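Side-chain contacts in SnoaL-like polyketide cyclase (Agrobacterium tumefaciens str. C58, PDB 3EHC), which is of unknown function but, as a SnoaL-like member of the NTF2 clan, is probably a small-molecule-binding protein or enzyme related to polyketide cyclases: residues B[7-10]-B[11-14]; B[48-51]-B[52-56]; B[66-69]-B[70-73]. One frame throughout, in Å; residues are numbered along the deposited sequence.

Interaction 1: residues B[7-10]-B[11-14]; sequences DIYL and AYLD
In the N-terminal helix 5-17 of this NTF2-like fold, which lies across the curved sheet, Tyr9, Tyr12 and Leu13 form the apolar side that faces the body of the protein. The helix is regular here: the amides of Ala11, Tyr12, Leu13 and Asp14 bond back to the carbonyls of Asp7, Ile8, Tyr9 and Leu10, one turn earlier. Tyr9 carries most of the side-chain contact, touching both Tyr12 and Leu13. With CG anti to its backbone nitrogen (chi1 -172°), its ring projects out from the helix and leans toward the next turn, where Leu13 covers one face. Leu13 CG stands 4.2 Å from the centroid of the Tyr9 ring, a CH-pi contact shifted toward the rim, while Leu13 CD1 touches Tyr9 CE2 at 3.7 Å and Leu13 CD2 reaches Tyr9 CZ at 3.9 Å. Tyr12 meets the ring at its CD1/CE1 side, across the ring from CE2: Tyr9 CE1 lies 3.7 Å from Tyr12 CD2, at the edge of the Tyr12 ring. The two ring planes are inclined by 36°, with the rings meeting obliquely. Both phenols are buried and both hydroxyls find partners outside the helix, Tyr9 OH with Tyr104 OH and Tyr12 OH with Tyr44 OH, so the rings are pinned at their far ends as well. Tyr9 also packs on Leu65, Ala74 and Leu76 of the sheet. Leu10 and Asp14 lie on a more exposed flank of the helix. There Leu10 O, besides receiving Asp14 N, takes a hydrogen bond of 2.7 Å from a water, and the same water donates to Asp14 OD1, also at 2.7 Å.

Interaction 2: residues B[48-51]-B[52-56]; sequences LVKD and FADIP
Lys50 and Asp54, one helical turn apart, make the salt bridge of this contact. Lys50 NZ lies 3.1 Å from Asp54 OD2 and uses the syn lone pair of that oxygen; a second, weak bond runs from Lys50 NZ to Asp54 OD1 at 3.4 Å. Lys50 sends CG away from its own N (chi1 -164°), and two kinks further out bring NZ round to the carboxylate. Water adds a further polar link: one molecule donates to Asp54 OD2 at 2.8 Å and to Asp51 OD1 at 3.1 Å, bridging two carboxylates that do not touch and probably easing the repulsion between them. These pairs line the last turns of helix 40-54. Backbone bonds from Phe52, Ala53 and Asp54 to Leu48, Val49 and Lys50 keep the helical pattern, and Ile55 N still reaches Asp51 O at 2.9 Å, although the angle at its hydrogen has fallen to 135° and Ile55 is the first residue to leave helical backbone angles. The buried Phe52 ring sets its edge against a carbonyl oxygen, with Phe52 CD2 3.3 Å from Leu48 O. Apolar packing lies beyond the two segments, where the same ring rests on Phe21 and Leu58; it also touches Gln19. Val49, more exposed, leans on Phe21 too.

Interaction 3: residues B[66-69]-B[70-73]; sequences VSDA and TRLA
Asp68 OD1 accepts two backbone hydrogen bonds, from Arg71 N at 2.9 Å and from Thr70 N at 3.0 Å. The bond to Thr70 N, two residues on, makes an Asx turn, with the Arg71 N bond beside it. The two amides arrive from opposite faces of the carboxylate plane: Arg71 N meets the oxygen almost head-on, whereas Thr70 N comes in on the anti side and lies 25° out of plane. The aspartate can fold back over the turn in this way because its CG sits between the backbone nitrogen and the carbonyl carbon (chi1 57°). Its main chain is used as well, Asp68 N bonding to Arg71 O at 3.0 Å, so this one residue grips the far strand through both backbone and carboxylate. Asp68 and Arg71 thus close the tight end of the beta hairpin of strands 62-67 and 71-80, with Ala69 and Thr70 at its tip. Further down, Val66 and Ala73 form an antiparallel hydrogen-bonded pair: Val66 N reaches Ala73 O at 2.9 Å, and Ala73 N returns to Val66 O at 2.7 Å in a nearly straight bond (173° at the hydrogen). Between these rungs Ser67 and Leu72 make a non-hydrogen-bonded pair, with Ser67 CB 3.9 Å from Leu72 CB. Their face of the sheet looks to helix 5-17, where Ser67 OG bonds to Asn6 OD1 and Leu72 packs on Asn6. The face bearing Val66 and Ala73 is turned to the second subunit: Val66 packs on Phe103 of that subunit, and Ala73 meets Ala73 of that subunit.

How the interactions relate
Interactions 1 and 3 are in direct contact: Tyr9 CB of the N-terminal helix lies 3.6 Å from Leu72 CD1 of the hairpin, although their centres are about 13 Å apart. Helix and hairpin therefore share one apolar layer, with the subunit interface on the far face of the hairpin. Interaction 2 is separate, its centre about 19 Å from that of interaction 1, though their nearest atoms come to about 4 Å without touching; Tyr44 belongs to its helix, 40-54. Interactions 2 and 3 lie on opposite sides of the chain's centre, their nearest atoms about 14 Å apart. In NTF2-like proteins the sheet's concave side commonly holds the pocket, and one may lie there here too.

Interaction 1: residues B[7-10]-B[11-14]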
ATOM      1  N   ASP B   7      -3.083  -2.417  19.113  1.00 36.98           N
ATOM      2  CA  ASP B   7      -2.183  -2.815  20.175  1.00 36.80           C
ATOM      3  C   ASP B   7      -1.462  -4.106  19.855  1.00 35.93           C
ATOM      4  O   ASP B   7      -0.256  -4.178  20.063  1.00 34.33           O
ATOM      5  CB  ASP B   7      -2.925  -2.937  21.499  1.00 36.44           C
ATOM      6  CG  ASP B   7      -3.440  -1.616  21.989  1.00 35.80           C
ATOM      7  OD1 ASP B   7      -2.716  -0.618  21.894  1.00 33.86           O
ATOM      8  OD2 ASP B   7      -4.569  -1.573  22.485  1.00 42.60           O
ATOM      9  N   ILE B   8      -2.206  -5.112  19.370  1.00 35.92           N
ATOM     10  CA  ILE B   8      -1.642  -6.417  18.966  1.00 35.55           C
ATOM     11  C   ILE B   8      -0.553  -6.192  17.875  1.00 36.84           C
ATOM     12  O   ILE B   8       0.560  -6.720  17.971  1.00 35.59           O
ATOM     13  CB  ILE B   8      -2.747  -7.391  18.482  1.00 35.09           C
ATOM     14  CG1 ILE B   8      -3.808  -7.586  19.583  1.00 33.87           C
ATOM     15  CG2 ILE B   8      -2.142  -8.710  18.094  1.00 32.19           C
ATOM     16  CD1 ILE B   8      -5.110  -8.193  19.129  1.00 33.32           C
ATOM     17  N   TYR B   9      -0.880  -5.354  16.887  1.00 36.64           N
ATOM     18  CA  TYR B   9       0.013  -5.059  15.798  1.00 35.42           C
ATOM     19  C   TYR B   9       1.307  -4.376  16.245  1.00 35.60           C
ATOM     20  O   TYR B   9       2.382  -4.764  15.800  1.00 36.80           O
ATOM     21  CB  TYR B   9      -0.686  -4.191  14.748  1.00 35.89           C
ATOM     22  CG  TYR B   9       0.152  -4.013  13.508  1.00 33.65           C
ATOM     23  CD1 TYR B   9       0.499  -5.116  12.729  1.00 32.16           C
ATOM     24  CD2 TYR B   9       0.601  -2.748  13.103  1.00 35.41           C
ATOM     25  CE1 TYR B   9       1.274  -4.974  11.589  1.00 34.50           C
ATOM     26  CE2 TYR B   9       1.384  -2.597  11.954  1.00 32.64           C
ATOM     27  CZ  TYR B   9       1.708  -3.725  11.198  1.00 34.45           C
ATOM     28  OH  TYR B   9       2.458  -3.630  10.050  1.00 33.66           O
ATOM     29  N   LEU B  10       1.204  -3.354  17.093  1.00 36.44           N
ATOM     30  CA  LEU B  10       2.391  -2.657  17.568  1.00 36.34           C
ATOM     31  C   LEU B  10       3.268  -3.587  18.429  1.00 35.64           C
ATOM     32  O   LEU B  10       4.489  -3.471  18.375  1.00 33.81           O
ATOM     33  CB  LEU B  10       2.031  -1.349  18.285  1.00 36.20           C
ATOM     34  CG  LEU B  10       1.445  -0.205  17.443  1.00 36.42           C
ATOM     35  CD1 LEU B  10       1.152   1.003  18.302  1.00 37.48           C
ATOM     36  CD2 LEU B  10       2.356   0.209  16.327  1.00 38.04           C
ATOM     37  N   ALA B  11       2.648  -4.523  19.169  1.00 35.31           N
ATOM     38  CA  ALA B  11       3.380  -5.553  19.922  1.00 34.67           C
ATOM     39  C   ALA B  11       4.084  -6.519  18.949  1.00 34.49           C
ATOM     40  O   ALA B  11       5.201  -6.942  19.185  1.00 35.19           O
ATOM     41  CB  ALA B  11       2.444  -6.307  20.883  1.00 31.77           C
ATOM     42  N   TYR B  12       3.428  -6.840  17.839  1.00 35.05           N
ATOM     43  CA  TYR B  12       4.027  -7.679  16.778  1.00 34.49           C
ATOM     44  C   TYR B  12       5.262  -7.016  16.176  1.00 35.34           C
ATOM     45  O   TYR B  12       6.307  -7.658  16.031  1.00 34.43           O
ATOM     46  CB  TYR B  12       2.974  -8.001  15.695  1.00 33.38           C
ATOM     47  CG  TYR B  12       3.485  -8.440  14.332  1.00 32.23           C
ATOM     48  CD1 TYR B  12       4.055  -9.687  14.140  1.00 36.60           C
ATOM     49  CD2 TYR B  12       3.342  -7.613  13.221  1.00 33.20           C
ATOM     50  CE1 TYR B  12       4.504 -10.096  12.874  1.00 37.43           C
ATOM     51  CE2 TYR B  12       3.800  -7.995  11.971  1.00 35.68           C
ATOM     52  CZ  TYR B  12       4.372  -9.243  11.794  1.00 38.61           C
ATOM     53  OH  TYR B  12       4.829  -9.622  10.532  1.00 40.58           O
ATOM     54  N   LEU B  13       5.148  -5.726  15.866  1.00 35.61           N
ATOM     55  CA  LEU B  13       6.272  -4.962  15.308  1.00 36.53           C
ATOM     56  C   LEU B  13       7.411  -4.866  16.303  1.00 35.91           C
ATOM     57  O   LEU B  13       8.584  -4.924  15.906  1.00 35.65           O
ATOM     58  CB  LEU B  13       5.841  -3.550  14.860  1.00 36.61           C
ATOM     59  CG  LEU B  13       4.891  -3.417  13.671  1.00 35.38           C
ATOM     60  CD1 LEU B  13       4.736  -1.957  13.287  1.00 27.27           C
ATOM     61  CD2 LEU B  13       5.330  -4.280  12.491  1.00 28.83           C
ATOM     62  N   ASP B  14       7.064  -4.724  17.585  1.00 36.33           N
ATOM     63  CA  ASP B  14       8.068  -4.741  18.633  1.00 37.39           C
ATOM     64  C   ASP B  14       8.866  -6.031  18.683  1.00 36.01           C
ATOM     65  O   ASP B  14      10.079  -5.993  18.833  1.00 36.98           O
ATOM     66  CB  ASP B  14       7.461  -4.508  20.010  1.00 38.26           C
ATOM     67  CG  ASP B  14       8.007  -3.280  20.642  1.00 45.86           C
ATOM     68  OD1 ASP B  14       7.660  -2.200  20.090  1.00 46.35           O
ATOM     69  OD2 ASP B  14       8.796  -3.408  21.630  1.00 48.28           O
TER
HETATM   70  O   HOH W   1       6.295  -1.541  17.907  1.00 54.53           O

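Interaction 2: residues B[48-51]-B[52-56]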
ATOM      1  N   LEU B  48      10.897 -13.349   7.319  1.00 38.08           N
ATOM      2  CA  LEU B  48      11.434 -12.308   8.202  1.00 37.85           C
ATOM      3  C   LEU B  48      12.927 -12.522   8.530  1.00 36.59           C
ATOM      4  O   LEU B  48      13.665 -11.553   8.605  1.00 36.52           O
ATOM      5  CB  LEU B  48      10.621 -12.202   9.494  1.00 38.17           C
ATOM      6  CG  LEU B  48       9.123 -11.967   9.385  1.00 37.33           C
ATOM      7  CD1 LEU B  48       8.439 -12.314  10.727  1.00 34.87           C
ATOM      8  CD2 LEU B  48       8.862 -10.524   8.957  1.00 38.08           C
ATOM      9  N   VAL B  49      13.349 -13.771   8.737  1.00 36.10           N
ATOM     10  CA  VAL B  49      14.763 -14.102   8.962  1.00 36.16           C
ATOM     11  C   VAL B  49      15.612 -13.667   7.749  1.00 37.61           C
ATOM     12  O   VAL B  49      16.735 -13.173   7.896  1.00 38.18           O
ATOM     13  CB  VAL B  49      14.959 -15.627   9.250  1.00 36.58           C
ATOM     14  CG1 VAL B  49      16.403 -16.074   9.018  1.00 35.44           C
ATOM     15  CG2 VAL B  49      14.530 -15.963  10.684  1.00 35.09           C
ATOM     16  N   LYS B  50      15.073 -13.864   6.553  1.00 38.22           N
ATOM     17  CA  LYS B  50      15.758 -13.485   5.316  1.00 39.38           C
ATOM     18  C   LYS B  50      15.834 -11.963   5.127  1.00 38.98           C
ATOM     19  O   LYS B  50      16.876 -11.439   4.709  1.00 39.93           O
ATOM     20  CB  LYS B  50      15.047 -14.072   4.082  1.00 39.92           C
ATOM     21  CG  LYS B  50      15.902 -14.048   2.785  1.00 43.85           C
ATOM     22  CD  LYS B  50      15.082 -13.675   1.544  1.00 50.51           C
ATOM     23  CE  LYS B  50      15.867 -13.874   0.246  1.00 51.80           C
ATOM     24  NZ  LYS B  50      17.249 -13.299   0.305  1.00 57.45           N
ATOM     25  N   ASP B  51      14.731 -11.272   5.436  1.00 39.00           N
ATOM     26  CA  ASP B  51      14.676  -9.804   5.425  1.00 39.03           C
ATOM     27  C   ASP B  51      15.761  -9.186   6.320  1.00 37.47           C
ATOM     28  O   ASP B  51      16.403  -8.217   5.917  1.00 35.75           O
ATOM     29  CB  ASP B  51      13.294  -9.275   5.887  1.00 39.50           C
ATOM     30  CG  ASP B  51      12.141  -9.603   4.918  1.00 45.53           C
ATOM     31  OD1 ASP B  51      12.369 -10.200   3.824  1.00 52.80           O
ATOM     32  OD2 ASP B  51      10.978  -9.247   5.275  1.00 49.73           O
ATOM     33  N   PHE B  52      15.955  -9.730   7.520  1.00 35.69           N
ATOM     34  CA  PHE B  52      16.990  -9.225   8.404  1.00 37.93           C
ATOM     35  C   PHE B  52      18.390  -9.597   7.923  1.00 38.27           C
ATOM     36  O   PHE B  52      19.316  -8.818   8.113  1.00 40.72           O
ATOM     37  CB  PHE B  52      16.732  -9.663   9.836  1.00 37.81           C
ATOM     38  CG  PHE B  52      15.775  -8.767  10.559  1.00 38.18           C
ATOM     39  CD1 PHE B  52      16.212  -7.579  11.123  1.00 41.43           C
ATOM     40  CD2 PHE B  52      14.433  -9.094  10.659  1.00 39.25           C
ATOM     41  CE1 PHE B  52      15.315  -6.748  11.797  1.00 39.31           C
ATOM     42  CE2 PHE B  52      13.550  -8.274  11.336  1.00 40.04           C
ATOM     43  CZ  PHE B  52      13.992  -7.111  11.905  1.00 37.68           C
ATOM     44  N   ALA B  53      18.548 -10.770   7.297  1.00 39.34           N
ATOM     45  CA  ALA B  53      19.855 -11.165   6.743  1.00 39.61           C
ATOM     46  C   ALA B  53      20.242 -10.178   5.630  1.00 39.95           C
ATOM     47  O   ALA B  53      21.385  -9.718   5.536  1.00 41.68           O
ATOM     48  CB  ALA B  53      19.804 -12.602   6.184  1.00 39.93           C
ATOM     49  N   ASP B  54      19.265  -9.849   4.804  1.00 40.19           N
ATOM     50  CA  ASP B  54      19.441  -8.895   3.704  1.00 40.66           C
ATOM     51  C   ASP B  54      19.555  -7.413   4.107  1.00 38.70           C
ATOM     52  O   ASP B  54      20.149  -6.626   3.380  1.00 36.65           O
ATOM     53  CB  ASP B  54      18.234  -8.899   2.731  1.00 41.64           C
ATOM     54  CG  ASP B  54      18.111 -10.161   1.892  1.00 45.46           C
ATOM     55  OD1 ASP B  54      19.097 -10.916   1.786  1.00 45.97           O
ATOM     56  OD2 ASP B  54      17.012 -10.366   1.309  1.00 43.47           O
ATOM     57  N   ILE B  55      18.914  -7.018   5.207  1.00 38.27           N
ATOM     58  CA  ILE B  55      18.918  -5.619   5.711  1.00 35.66           C
ATOM     59  C   ILE B  55      19.134  -5.662   7.237  1.00 36.74           C
ATOM     60  O   ILE B  55      18.164  -5.597   8.008  1.00 38.03           O
ATOM     61  CB  ILE B  55      17.599  -4.817   5.385  1.00 36.06           C
ATOM     62  CG1 ILE B  55      17.184  -4.963   3.920  1.00 35.31           C
ATOM     63  CG2 ILE B  55      17.757  -3.317   5.757  1.00 30.43           C
ATOM     64  CD1 ILE B  55      15.864  -4.312   3.570  1.00 32.70           C
ATOM     65  N   PRO B  56      20.393  -5.857   7.674  1.00 36.60           N
ATOM     66  CA  PRO B  56      20.714  -5.974   9.095  1.00 36.95           C
ATOM     67  C   PRO B  56      20.132  -4.880   9.998  1.00 35.86           C
ATOM     68  O   PRO B  56      19.679  -5.194  11.093  1.00 37.30           O
ATOM     69  CB  PRO B  56      22.261  -5.995   9.096  1.00 37.27           C
ATOM     70  CG  PRO B  56      22.623  -6.598   7.765  1.00 35.70           C
ATOM     71  CD  PRO B  56      21.581  -6.065   6.817  1.00 36.29           C
TER
HETATM   72  O   HOH W   2      14.465  -9.209   1.814  1.00 55.48           O

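Interaction 3: residues B[66-69]-B[70-73]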
ATOM      1  N   VAL B  66      -4.752   2.134  10.180  1.00 34.29           N
ATOM      2  CA  VAL B  66      -6.202   2.177  10.087  1.00 32.86           C
ATOM      3  C   VAL B  66      -6.725   0.764  10.350  1.00 32.43           C
ATOM      4  O   VAL B  66      -6.272  -0.211   9.740  1.00 32.32           O
ATOM      5  CB  VAL B  66      -6.724   2.611   8.713  1.00 31.68           C
ATOM      6  CG1 VAL B  66      -8.193   2.997   8.847  1.00 31.42           C
ATOM      7  CG2 VAL B  66      -5.908   3.754   8.092  1.00 33.24           C
ATOM      8  N   SER B  67      -7.679   0.637  11.251  1.00 33.50           N
ATOM      9  CA  SER B  67      -8.193  -0.689  11.571  1.00 33.98           C
ATOM     10  C   SER B  67      -9.650  -0.705  12.006  1.00 34.51           C
ATOM     11  O   SER B  67     -10.219   0.296  12.481  1.00 33.66           O
ATOM     12  CB  SER B  67      -7.311  -1.370  12.629  1.00 34.27           C
ATOM     13  OG  SER B  67      -7.256  -0.608  13.821  1.00 35.02           O
ATOM     14  N   ASP B  68     -10.248  -1.880  11.849  1.00 36.35           N
ATOM     15  CA  ASP B  68     -11.588  -2.140  12.376  1.00 37.76           C
ATOM     16  C   ASP B  68     -11.558  -3.436  13.204  1.00 38.93           C
ATOM     17  O   ASP B  68     -10.529  -3.766  13.800  1.00 39.22           O
ATOM     18  CB  ASP B  68     -12.648  -2.124  11.264  1.00 36.84           C
ATOM     19  CG  ASP B  68     -12.374  -3.125  10.151  1.00 38.38           C
ATOM     20  OD1 ASP B  68     -11.798  -4.197  10.432  1.00 37.64           O
ATOM     21  OD2 ASP B  68     -12.748  -2.831   8.986  1.00 41.46           O
ATOM     22  N   ALA B  69     -12.662  -4.160  13.261  1.00 40.67           N
ATOM     23  CA  ALA B  69     -12.718  -5.328  14.119  1.00 41.60           C
ATOM     24  C   ALA B  69     -11.800  -6.444  13.606  1.00 42.13           C
ATOM     25  O   ALA B  69     -11.183  -7.142  14.416  1.00 42.69           O
ATOM     26  CB  ALA B  69     -14.154  -5.828  14.262  1.00 40.68           C
ATOM     27  N   THR B  70     -11.710  -6.609  12.282  1.00 41.87           N
ATOM     28  CA  THR B  70     -11.024  -7.770  11.707  1.00 40.80           C
ATOM     29  C   THR B  70      -9.812  -7.432  10.870  1.00 40.40           C
ATOM     30  O   THR B  70      -9.026  -8.325  10.566  1.00 38.82           O
ATOM     31  CB  THR B  70     -12.000  -8.672  10.879  1.00 42.00           C
ATOM     32  OG1 THR B  70     -12.485  -7.963   9.731  1.00 46.13           O
ATOM     33  CG2 THR B  70     -13.184  -9.151  11.764  1.00 40.75           C
ATOM     34  N   ARG B  71      -9.640  -6.168  10.498  1.00 39.48           N
ATOM     35  CA  ARG B  71      -8.594  -5.824   9.541  1.00 39.66           C
ATOM     36  C   ARG B  71      -7.763  -4.631   9.982  1.00 36.80           C
ATOM     37  O   ARG B  71      -8.247  -3.750  10.684  1.00 34.38           O
ATOM     38  CB  ARG B  71      -9.221  -5.552   8.181  1.00 39.89           C
ATOM     39  CG  ARG B  71      -9.975  -6.725   7.566  1.00 43.57           C
ATOM     40  CD  ARG B  71     -10.524  -6.345   6.188  1.00 49.38           C
ATOM     41  NE  ARG B  71     -10.108  -7.291   5.144  1.00 55.28           N
ATOM     42  CZ  ARG B  71     -10.888  -8.232   4.598  1.00 56.58           C
ATOM     43  NH1 ARG B  71     -12.162  -8.374   4.979  1.00 58.25           N
ATOM     44  NH2 ARG B  71     -10.384  -9.050   3.669  1.00 59.77           N
ATOM     45  N   LEU B  72      -6.502  -4.621   9.558  1.00 35.62           N
ATOM     46  CA  LEU B  72      -5.604  -3.479   9.816  1.00 35.51           C
ATOM     47  C   LEU B  72      -4.812  -3.170   8.545  1.00 34.49           C
ATOM     48  O   LEU B  72      -4.350  -4.090   7.855  1.00 32.32           O
ATOM     49  CB  LEU B  72      -4.673  -3.733  11.028  1.00 33.00           C
ATOM     50  CG  LEU B  72      -3.650  -2.657  11.428  1.00 35.72           C
ATOM     51  CD1 LEU B  72      -3.414  -2.640  12.910  1.00 29.07           C
ATOM     52  CD2 LEU B  72      -2.298  -2.856  10.661  1.00 29.54           C
ATOM     53  N   ALA B  73      -4.718  -1.880   8.220  1.00 33.30           N
ATOM     54  CA  ALA B  73      -3.869  -1.396   7.137  1.00 33.03           C
ATOM     55  C   ALA B  73      -2.780  -0.515   7.762  1.00 33.67           C
ATOM     56  O   ALA B  73      -3.089   0.378   8.581  1.00 32.33           O
ATOM     57  CB  ALA B  73      -4.695  -0.612   6.152  1.00 30.94           C
TER